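Local coordinates for protein insect group II chitinase (Ostrinia furnacalis, PDB 5Y2C) that probably hydrolyses chitin as a family 18 glycoside hydrolase, working on the beta-1,4-linked N-acetylglucosamine chains of insect chitin, at residues A38-D43 with L78-W83; V5-T10 with W343-D348; H107-L112 with N157-L162. All coordinates share one frame; numbering follows the deposited sequence.

How the contacts relate
Contacts 1 and 2 lie in the buried heart of the barrel and meet each other: Phe39 CE2 packs on Trp343 CH2 at 3.5 Å, Ala38 N probably bonds to Tyr9 O, and both contacts touch the sugars of chains B and D. Their strands 4-10 and 34-42 are neighbours. Contact 3 is farther out, its centre about 23 Å from that of contact 2, its apolar middle buried and Arg159 and Asp110 exposed; it reaches contact 1 where Leu78 packs on Phe111 and Leu112. The chemistry follows the place: backbone bonds, aromatic rings and sugar oxygens inside, with a buried carboxylate and waters in contact 2, against aliphatic side chains and a surface arginine outside.

Contact 1. Residues A38-D43 with L78-W83; sequences AFAVLD and LGLGGW. With NAG (2-acetamido-2-deoxy-beta-D-glucopyranose), chain C; NAG (2-acetamido-2-deoxy-beta-D-glucopyranose), chain B; NAG (2-acetamido-2-deoxy-beta-D-glucopyranose), chain D.
Strands 38-42 and 78-82 run side by side in parallel register, Ala40 beside Leu80, though their directions in these short segments are 63° apart, and two backbone bonds join them: Ala40 N to Gly79 O at 2.7 Å and Gly81 N to Ala40 O at 2.8 Å. Phe39 CG stands anti to the carbonyl carbon (chi1 -76°), placing the ring against Gly81 and Gly82. Gly82 CA stands over one face of that ring in a CH-pi contact, 3.5 Å from the centroid, and Gly81 O comes within 3.4 Å of Phe39 CG on the same face. A CB on Gly82 would run straight into the ring, and the backbone angles of both glycines also disfavour any side chain. The methyl of Ala38 lies over the centre of the opposite face; the peptide bond joining Ala38 to Phe39 is cis. Away from the sugar, Ala40 CB sits against both methyls of Leu78, while Leu80 brings CD1 to 3.5 Å from Val41 C. Just past Gly82, Trp83 N gives a nearly straight bond, 171° at the hydrogen, to O3 of the chain B sugar, 3.1 Å away. The Trp83 indole turns one face to the chain C sugar, whose N2 lies over its centre. Helices 90-95 and 98-115 cover the Leu80 side. This is the C-terminal rim of a TIM barrel, where family 18 chitinases bind sugar on aromatic residues; here Phe39, Gly82 and Trp83 belong to the glycan pocket.

Contact 2. Residues V5-T10 with W343-D348; sequences VVCYYT and WSLDLD. With NAG (2-acetamido-2-deoxy-beta-D-glucopyranose), chain B; NAG (2-acetamido-2-deoxy-beta-D-glucopyranose), chain D.
Trp343 brings CE3 and CZ3 of its six-membered ring against Tyr8, CE3 3.4 Å from Tyr8 CB, where the last and first strands of the TIM barrel come together at the floor of the sugar cleft. The two rings meet obliquely, their planes at 51°. With CG anti to the backbone N (chi1 -177°), the indole reaches out between Tyr8 and the sugar. Thr10 CG2 adds a methyl beside Trp343 CH2, and Ser344 CB lies below the indole, on the face turned from the substrate. C5 of the chain B sugar occupies the other face, 3.4 Å above the plane, and Trp343 NE1 bonds to O7 of the chain D sugar at 3.0 Å, with that oxygen in the plane of the ring. The chain B acetamido methyl, C8, touches the Tyr8 ring, whose hydroxyl is bonded to Asp121. A leucine in place of Trp343 would probably leave O7 of the chain D sugar without its N-H donor and the chain B sugar without the flat surface under it, opening a gap beside Tyr8. The backbone next to it helps to position the tryptophan: a cis peptide links it to Ser344, and Leu345 N bonds to Tyr8 O at 3.0 Å in an almost perfectly straight line. Leu345 turns CD2 onto Cys7 CB, 3.5 Å away, next to the Cys7-Cys32 disulfide. Farther out, Thr10 OG1 lies 2.8 Å from Asp346 OD1, a bond left unsettled by a second acceptor near its proton; Asp346 OD2 makes a salt bridge with Arg16. Water 2 links Thr10 N to Asp346 OD1, and Ser344 OG bonds at 2.8 Å to that same Asp346 OD1, coming from above the carboxylate plane.

Contact 3. Residues H107-L112 with N157-L162; sequences HAVDFL and NRRGML
Val109 points its two methyls at Arg159 and Met161 where helix 98-115 packs on the segment 157-162. CG1, anti to the backbone N (chi1 162°), meets Arg159 CD at 3.5 Å and lies at the edge of the guanidinium group, near its plane. CG2 turns to the terminal methyl of Met161, where CE stands 3.8 Å away. Both side chains cross the valine obliquely; CG1 chiefly meets the arginine, while Met161 CE lies nearest CG2 but also close to CG1. The bend of Met161 at its last torsion, chi3 -67°, brings CE back toward the valine, while its SD passes Leu112 CB at 4.3 Å, one helical turn further on. The contact belongs to the outer layer of the TIM barrel: the helix packs outside the strands, and the loop connects helix 141-157 to strand 162-167. Phe156 at the end of helix 141-157 touches Val109, Leu112 and Met161 alike and adds to the apolar patch. Arg159 bends at chi2 and chi3, and its charged end is exposed. There NH1 forms a salt bridge with Glu113, from the next turn of the same helix, whereas Asp110 OD1 stays 4.4 Å from Arg159 NH1, too far for a salt bridge but of opposite charge.

Contact 1. Residues A38-D43 with L78-W83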
# COMPACT_ATOMS: atom_id res chain seq x y z
N ALA A 38 0.98 1.66 10.30
CA ALA A 38 -0.35 1.12 10.02
C ALA A 38 -0.73 0.07 11.07
O ALA A 38 0.10 -0.80 11.40
CB ALA A 38 -0.40 0.51 8.61
N PHE A 39 -1.94 0.17 11.62
CA PHE A 39 -2.88 1.27 11.40
C PHE A 39 -3.38 1.73 12.77
O PHE A 39 -3.39 0.93 13.71
CB PHE A 39 -4.12 0.85 10.58
CG PHE A 39 -3.87 0.70 9.11
CD1 PHE A 39 -3.61 1.81 8.31
CD2 PHE A 39 -3.96 -0.56 8.50
CE1 PHE A 39 -3.38 1.68 6.96
CE2 PHE A 39 -3.75 -0.70 7.13
CZ PHE A 39 -3.45 0.42 6.36
N ALA A 40 -3.83 2.97 12.87
CA ALA A 40 -4.76 3.36 13.93
C ALA A 40 -6.18 3.31 13.36
O ALA A 40 -6.39 3.17 12.16
CB ALA A 40 -4.43 4.74 14.51
N VAL A 41 -7.16 3.42 14.27
CA VAL A 41 -8.56 3.24 13.90
C VAL A 41 -9.40 4.38 14.44
O VAL A 41 -8.99 5.16 15.31
CB VAL A 41 -9.09 1.87 14.38
CG1 VAL A 41 -8.31 0.74 13.68
CG2 VAL A 41 -9.00 1.74 15.90
N LEU A 42 -10.59 4.52 13.86
CA LEU A 42 -11.54 5.53 14.30
C LEU A 42 -12.46 4.92 15.34
O LEU A 42 -13.02 3.84 15.12
CB LEU A 42 -12.35 6.06 13.11
CG LEU A 42 -13.20 7.30 13.36
CD1 LEU A 42 -12.36 8.56 13.43
CD2 LEU A 42 -14.28 7.45 12.30
N ASP A 43 -12.61 5.59 16.48
CA ASP A 43 -13.55 5.10 17.48
C ASP A 43 -14.97 5.24 16.94
O ASP A 43 -15.39 6.34 16.56
CB ASP A 43 -13.41 5.87 18.80
CG ASP A 43 -14.32 5.30 19.88
OD1 ASP A 43 -14.08 4.17 20.35
OD2 ASP A 43 -15.30 5.98 20.24
N LEU A 78 1.34 8.55 11.26
CA LEU A 78 0.39 7.53 11.68
C LEU A 78 -0.64 7.34 10.58
O LEU A 78 -1.21 8.31 10.09
CB LEU A 78 -0.28 7.95 12.99
CG LEU A 78 -1.39 7.03 13.50
CD1 LEU A 78 -0.83 5.65 13.83
CD2 LEU A 78 -2.08 7.66 14.71
N GLY A 79 -0.84 6.09 10.17
CA GLY A 79 -1.88 5.76 9.20
C GLY A 79 -3.19 5.44 9.91
O GLY A 79 -3.21 4.67 10.86
N LEU A 80 -4.27 6.07 9.46
CA LEU A 80 -5.58 5.92 10.09
C LEU A 80 -6.50 5.18 9.13
O LEU A 80 -6.77 5.67 8.02
CB LEU A 80 -6.19 7.28 10.46
CG LEU A 80 -7.66 7.26 10.93
CD1 LEU A 80 -7.81 6.58 12.31
CD2 LEU A 80 -8.26 8.66 10.96
N GLY A 81 -6.97 4.01 9.55
CA GLY A 81 -7.94 3.29 8.77
C GLY A 81 -7.43 1.95 8.27
O GLY A 81 -7.25 1.01 9.06
N GLY A 82 -7.19 1.86 6.97
CA GLY A 82 -6.89 0.59 6.33
C GLY A 82 -8.15 -0.10 5.86
O GLY A 82 -9.28 0.35 6.10
N TRP A 83 -7.96 -1.21 5.15
CA TRP A 83 -9.11 -1.92 4.58
C TRP A 83 -10.08 -2.37 5.66
O TRP A 83 -11.29 -2.11 5.58
CB TRP A 83 -8.65 -3.12 3.77
CG TRP A 83 -9.82 -3.93 3.26
CD1 TRP A 83 -10.29 -5.09 3.78
CD2 TRP A 83 -10.68 -3.60 2.16
NE1 TRP A 83 -11.38 -5.52 3.07
CE2 TRP A 83 -11.64 -4.63 2.06
CE3 TRP A 83 -10.73 -2.55 1.24
CZ2 TRP A 83 -12.64 -4.64 1.08
CZ3 TRP A 83 -11.73 -2.56 0.26
CH2 TRP A 83 -12.67 -3.59 0.19
C1 NAG C . -8.67 -4.08 -1.51
C2 NAG C . -7.96 -4.91 -0.48
C3 NAG C . -7.26 -4.00 0.50
C4 NAG C . -6.42 -2.94 -0.16
C5 NAG C . -7.28 -2.23 -1.16
C6 NAG C . -6.47 -1.33 -2.03
C7 NAG C . -9.02 -7.06 0.00
C8 NAG C . -10.15 -7.69 0.66
N2 NAG C . -8.85 -5.79 0.20
O3 NAG C . -6.46 -4.79 1.31
O4 NAG C . -6.05 -2.11 0.91
O5 NAG C . -7.79 -3.18 -2.01
O6 NAG C . -7.06 -0.11 -2.30
O7 NAG C . -8.31 -7.72 -0.63
C1 NAG B . -4.75 -1.58 1.03
C2 NAG B . -4.55 -1.14 2.46
C3 NAG B . -4.22 -2.28 3.41
C4 NAG B . -4.07 -3.66 2.80
C5 NAG B . -3.21 -3.46 1.56
C6 NAG B . -2.99 -4.69 0.74
C7 NAG B . -3.78 1.08 2.95
C8 NAG B . -2.60 1.96 2.93
N2 NAG B . -3.55 -0.13 2.59
O3 NAG B . -5.19 -2.28 4.41
O4 NAG B . -3.47 -4.53 3.67
O5 NAG B . -3.73 -2.46 0.70
O6 NAG B . -4.18 -5.34 0.46
O7 NAG B . -4.82 1.47 3.30
C1 NAG D . -4.36 -5.40 4.25
C2 NAG D . -3.68 -6.68 4.59
C3 NAG D . -4.60 -7.54 5.44
C4 NAG D . -5.04 -6.76 6.66
C5 NAG D . -5.61 -5.43 6.24
C6 NAG D . -5.94 -4.54 7.41
C7 NAG D . -2.00 -7.48 3.13
C8 NAG D . -1.75 -8.16 1.85
N2 NAG D . -3.23 -7.41 3.47
O3 NAG D . -3.89 -8.66 5.79
O4 NAG D . -5.98 -7.45 7.42
O5 NAG D . -4.61 -4.84 5.48
O6 NAG D . -6.78 -3.48 7.06
O7 NAG D . -1.14 -7.05 3.78

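Contact 2. Residues V5-T10 with W343-D348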
# COMPACT_ATOMS: atom_id res chain seq x y z
N VAL A 5 10.28 7.85 -0.77
CA VAL A 5 10.07 6.42 -0.63
C VAL A 5 9.25 6.24 0.65
O VAL A 5 9.80 6.27 1.75
CB VAL A 5 11.38 5.62 -0.59
CG1 VAL A 5 11.08 4.13 -0.38
CG2 VAL A 5 12.18 5.82 -1.86
N VAL A 6 7.93 6.07 0.50
CA VAL A 6 7.00 5.99 1.62
C VAL A 6 6.83 4.53 1.99
O VAL A 6 6.34 3.72 1.20
CB VAL A 6 5.64 6.63 1.26
CG1 VAL A 6 4.65 6.49 2.41
CG2 VAL A 6 5.79 8.10 0.86
N CYS A 7 7.25 4.17 3.20
CA CYS A 7 7.25 2.79 3.67
C CYS A 7 6.13 2.59 4.66
O CYS A 7 6.03 3.33 5.64
CB CYS A 7 8.57 2.44 4.35
SG CYS A 7 10.06 2.63 3.36
N TYR A 8 5.30 1.58 4.42
CA TYR A 8 4.26 1.22 5.38
C TYR A 8 4.84 0.17 6.33
O TYR A 8 5.33 -0.88 5.89
CB TYR A 8 3.02 0.72 4.65
CG TYR A 8 2.17 1.87 4.17
CD1 TYR A 8 2.38 2.44 2.92
CD2 TYR A 8 1.18 2.41 4.98
CE1 TYR A 8 1.61 3.50 2.49
CE2 TYR A 8 0.41 3.46 4.56
CZ TYR A 8 0.63 4.01 3.32
OH TYR A 8 -0.15 5.06 2.91
N TYR A 9 4.82 0.49 7.62
CA TYR A 9 5.15 -0.43 8.69
C TYR A 9 3.81 -0.90 9.27
O TYR A 9 2.91 -0.07 9.48
CB TYR A 9 6.02 0.24 9.76
CG TYR A 9 6.04 -0.50 11.08
CD1 TYR A 9 6.99 -1.50 11.33
CD2 TYR A 9 5.10 -0.23 12.07
CE1 TYR A 9 6.99 -2.19 12.53
CE2 TYR A 9 5.09 -0.92 13.26
CZ TYR A 9 6.03 -1.90 13.48
OH TYR A 9 6.03 -2.58 14.69
N THR A 10 3.66 -2.21 9.48
CA THR A 10 2.41 -2.76 9.99
C THR A 10 2.64 -3.35 11.37
O THR A 10 3.49 -4.24 11.54
CB THR A 10 1.81 -3.82 9.04
OG1 THR A 10 2.62 -5.00 8.99
CG2 THR A 10 1.67 -3.26 7.65
N TRP A 343 3.95 -1.27 0.20
CA TRP A 343 3.11 -2.05 1.08
C TRP A 343 3.57 -3.50 0.96
O TRP A 343 3.27 -4.16 -0.04
CB TRP A 343 1.62 -1.92 0.72
CG TRP A 343 0.83 -2.70 1.71
CD1 TRP A 343 0.58 -4.04 1.69
CD2 TRP A 343 0.31 -2.22 2.95
NE1 TRP A 343 -0.11 -4.41 2.80
CE2 TRP A 343 -0.29 -3.31 3.60
CE3 TRP A 343 0.26 -0.96 3.55
CZ2 TRP A 343 -0.93 -3.18 4.82
CZ3 TRP A 343 -0.37 -0.85 4.76
CH2 TRP A 343 -0.95 -1.95 5.39
N SER A 344 4.26 -4.01 1.97
CA SER A 344 4.71 -3.29 3.15
C SER A 344 6.10 -3.80 3.53
O SER A 344 6.56 -4.82 2.98
CB SER A 344 3.74 -3.50 4.30
OG SER A 344 3.70 -4.87 4.66
N LEU A 345 6.76 -3.12 4.48
CA LEU A 345 8.14 -3.45 4.84
C LEU A 345 8.33 -4.93 5.16
O LEU A 345 9.34 -5.53 4.78
CB LEU A 345 8.59 -2.60 6.02
CG LEU A 345 8.74 -1.09 5.82
CD1 LEU A 345 9.17 -0.41 7.12
CD2 LEU A 345 9.73 -0.81 4.69
N ASP A 346 7.38 -5.52 5.89
CA ASP A 346 7.47 -6.88 6.39
C ASP A 346 7.20 -7.97 5.35
O ASP A 346 7.38 -9.15 5.66
CB ASP A 346 6.49 -7.07 7.54
CG ASP A 346 5.10 -6.68 7.14
OD1 ASP A 346 4.77 -5.48 7.22
OD2 ASP A 346 4.38 -7.56 6.66
N LEU A 347 6.66 -7.62 4.19
CA LEU A 347 6.37 -8.61 3.17
C LEU A 347 7.52 -8.78 2.19
O LEU A 347 7.58 -9.79 1.49
CB LEU A 347 5.07 -8.24 2.43
CG LEU A 347 3.84 -8.12 3.33
CD1 LEU A 347 2.59 -7.61 2.58
CD2 LEU A 347 3.55 -9.43 4.09
N ASP A 348 8.42 -7.81 2.14
CA ASP A 348 9.69 -7.93 1.45
C ASP A 348 10.54 -9.00 2.14
O ASP A 348 10.26 -9.40 3.27
CB ASP A 348 10.39 -6.56 1.45
CG ASP A 348 11.57 -6.46 0.48
OD1 ASP A 348 11.93 -7.45 -0.20
OD2 ASP A 348 12.10 -5.33 0.38
C1 NAG B . -4.75 -1.58 1.03
C2 NAG B . -4.55 -1.14 2.46
C3 NAG B . -4.22 -2.28 3.41
C4 NAG B . -4.07 -3.66 2.80
C5 NAG B . -3.21 -3.46 1.56
C6 NAG B . -2.99 -4.69 0.74
C7 NAG B . -3.78 1.08 2.95
C8 NAG B . -2.60 1.96 2.93
N2 NAG B . -3.55 -0.13 2.59
O3 NAG B . -5.19 -2.28 4.41
O4 NAG B . -3.47 -4.53 3.67
O5 NAG B . -3.73 -2.46 0.70
O6 NAG B . -4.18 -5.34 0.46
O7 NAG B . -4.82 1.47 3.30
C1 NAG D . -4.36 -5.40 4.25
C2 NAG D . -3.68 -6.68 4.59
C3 NAG D . -4.60 -7.54 5.44
C4 NAG D . -5.04 -6.76 6.66
C5 NAG D . -5.61 -5.43 6.24
C6 NAG D . -5.94 -4.54 7.41
C7 NAG D . -2.00 -7.48 3.13
C8 NAG D . -1.75 -8.16 1.85
N2 NAG D . -3.23 -7.41 3.47
O3 NAG D . -3.89 -8.66 5.79
O4 NAG D . -5.98 -7.45 7.42
O5 NAG D . -4.61 -4.84 5.48
O6 NAG D . -6.78 -3.48 7.06
O7 NAG D . -1.14 -7.05 3.78
O HOH W 1 1.84 -6.80 7.52
O HOH W 2 6.28 -3.40 8.82

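Contact 3. Residues H107-L112 with N157-L162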
# COMPACT_ATOMS: atom_id res chain seq x y z
N HIS A 107 -8.53 16.68 18.38
CA HIS A 107 -8.02 15.49 19.05
C HIS A 107 -6.86 14.87 18.27
O HIS A 107 -5.87 14.41 18.86
CB HIS A 107 -9.14 14.48 19.26
CG HIS A 107 -8.67 13.17 19.81
ND1 HIS A 107 -8.10 12.19 19.02
CD2 HIS A 107 -8.67 12.69 21.07
CE1 HIS A 107 -7.77 11.16 19.78
NE2 HIS A 107 -8.11 11.44 21.03
N ALA A 108 -6.96 14.85 16.93
CA ALA A 108 -5.92 14.19 16.14
C ALA A 108 -4.57 14.86 16.33
O ALA A 108 -3.55 14.19 16.48
CB ALA A 108 -6.32 14.16 14.66
N VAL A 109 -4.56 16.20 16.39
CA VAL A 109 -3.31 16.93 16.57
C VAL A 109 -2.62 16.53 17.86
O VAL A 109 -1.40 16.35 17.90
CB VAL A 109 -3.57 18.44 16.53
CG1 VAL A 109 -2.39 19.17 17.13
CG2 VAL A 109 -3.81 18.89 15.09
N ASP A 110 -3.37 16.43 18.94
CA ASP A 110 -2.73 16.09 20.20
C ASP A 110 -2.42 14.60 20.32
O ASP A 110 -1.44 14.23 20.98
CB ASP A 110 -3.58 16.61 21.36
CG ASP A 110 -3.54 18.13 21.44
OD1 ASP A 110 -2.43 18.71 21.36
OD2 ASP A 110 -4.62 18.74 21.51
N PHE A 111 -3.22 13.75 19.68
CA PHE A 111 -2.90 12.32 19.65
C PHE A 111 -1.56 12.10 18.97
O PHE A 111 -0.69 11.37 19.47
CB PHE A 111 -4.02 11.55 18.94
CG PHE A 111 -3.90 10.05 19.04
CD1 PHE A 111 -3.05 9.34 18.21
CD2 PHE A 111 -4.68 9.33 19.94
CE1 PHE A 111 -2.94 7.96 18.30
CE2 PHE A 111 -4.58 7.95 20.04
CZ PHE A 111 -3.70 7.26 19.21
N LEU A 112 -1.36 12.75 17.82
CA LEU A 112 -0.13 12.60 17.06
C LEU A 112 1.07 13.15 17.82
O LEU A 112 2.12 12.48 17.91
CB LEU A 112 -0.28 13.30 15.71
CG LEU A 112 -1.42 12.64 14.94
CD1 LEU A 112 -1.82 13.44 13.71
CD2 LEU A 112 -1.02 11.24 14.59
N ASN A 157 -0.66 22.92 9.42
CA ASN A 157 0.34 23.90 8.99
C ASN A 157 0.85 24.75 10.14
O ASN A 157 2.03 25.13 10.14
CB ASN A 157 -0.24 24.81 7.92
CG ASN A 157 -0.31 24.12 6.59
OD1 ASN A 157 0.29 23.05 6.39
ND2 ASN A 157 -1.06 24.72 5.65
N ARG A 158 0.00 24.99 11.13
CA ARG A 158 0.41 25.76 12.30
C ARG A 158 1.24 24.92 13.27
O ARG A 158 1.72 25.42 14.28
CB ARG A 158 -0.82 26.32 13.02
CG ARG A 158 -1.95 26.74 12.09
CD ARG A 158 -2.90 27.71 12.77
NE ARG A 158 -4.12 27.06 13.23
CZ ARG A 158 -5.34 27.39 12.84
NH1 ARG A 158 -5.51 28.38 11.97
NH2 ARG A 158 -6.39 26.74 13.31
N ARG A 159 1.41 23.63 12.95
CA ARG A 159 2.19 22.74 13.81
C ARG A 159 3.35 22.11 13.07
O ARG A 159 4.15 21.40 13.70
CB ARG A 159 1.31 21.65 14.44
CG ARG A 159 -0.01 22.17 14.98
CD ARG A 159 -0.20 21.76 16.41
NE ARG A 159 0.82 22.38 17.24
CZ ARG A 159 0.82 22.36 18.57
NH1 ARG A 159 -0.16 21.77 19.24
NH2 ARG A 159 1.81 22.96 19.21
N GLY A 160 3.48 22.34 11.77
CA GLY A 160 4.54 21.70 11.01
C GLY A 160 4.35 20.20 10.82
O GLY A 160 5.33 19.47 10.69
N MET A 161 3.11 19.72 10.78
CA MET A 161 2.88 18.31 10.59
C MET A 161 2.50 18.02 9.15
O MET A 161 1.97 18.88 8.43
CB MET A 161 1.79 17.81 11.55
CG MET A 161 2.21 17.90 13.00
SD MET A 161 1.03 17.05 14.05
CE MET A 161 -0.37 18.13 13.80
N LEU A 162 2.77 16.78 8.73
CA LEU A 162 2.50 16.36 7.36
C LEU A 162 1.14 15.70 7.28
O LEU A 162 0.64 15.11 8.24
CB LEU A 162 3.60 15.41 6.89
CG LEU A 162 5.01 16.03 6.89
CD1 LEU A 162 6.05 14.94 6.65
CD2 LEU A 162 5.13 17.15 5.85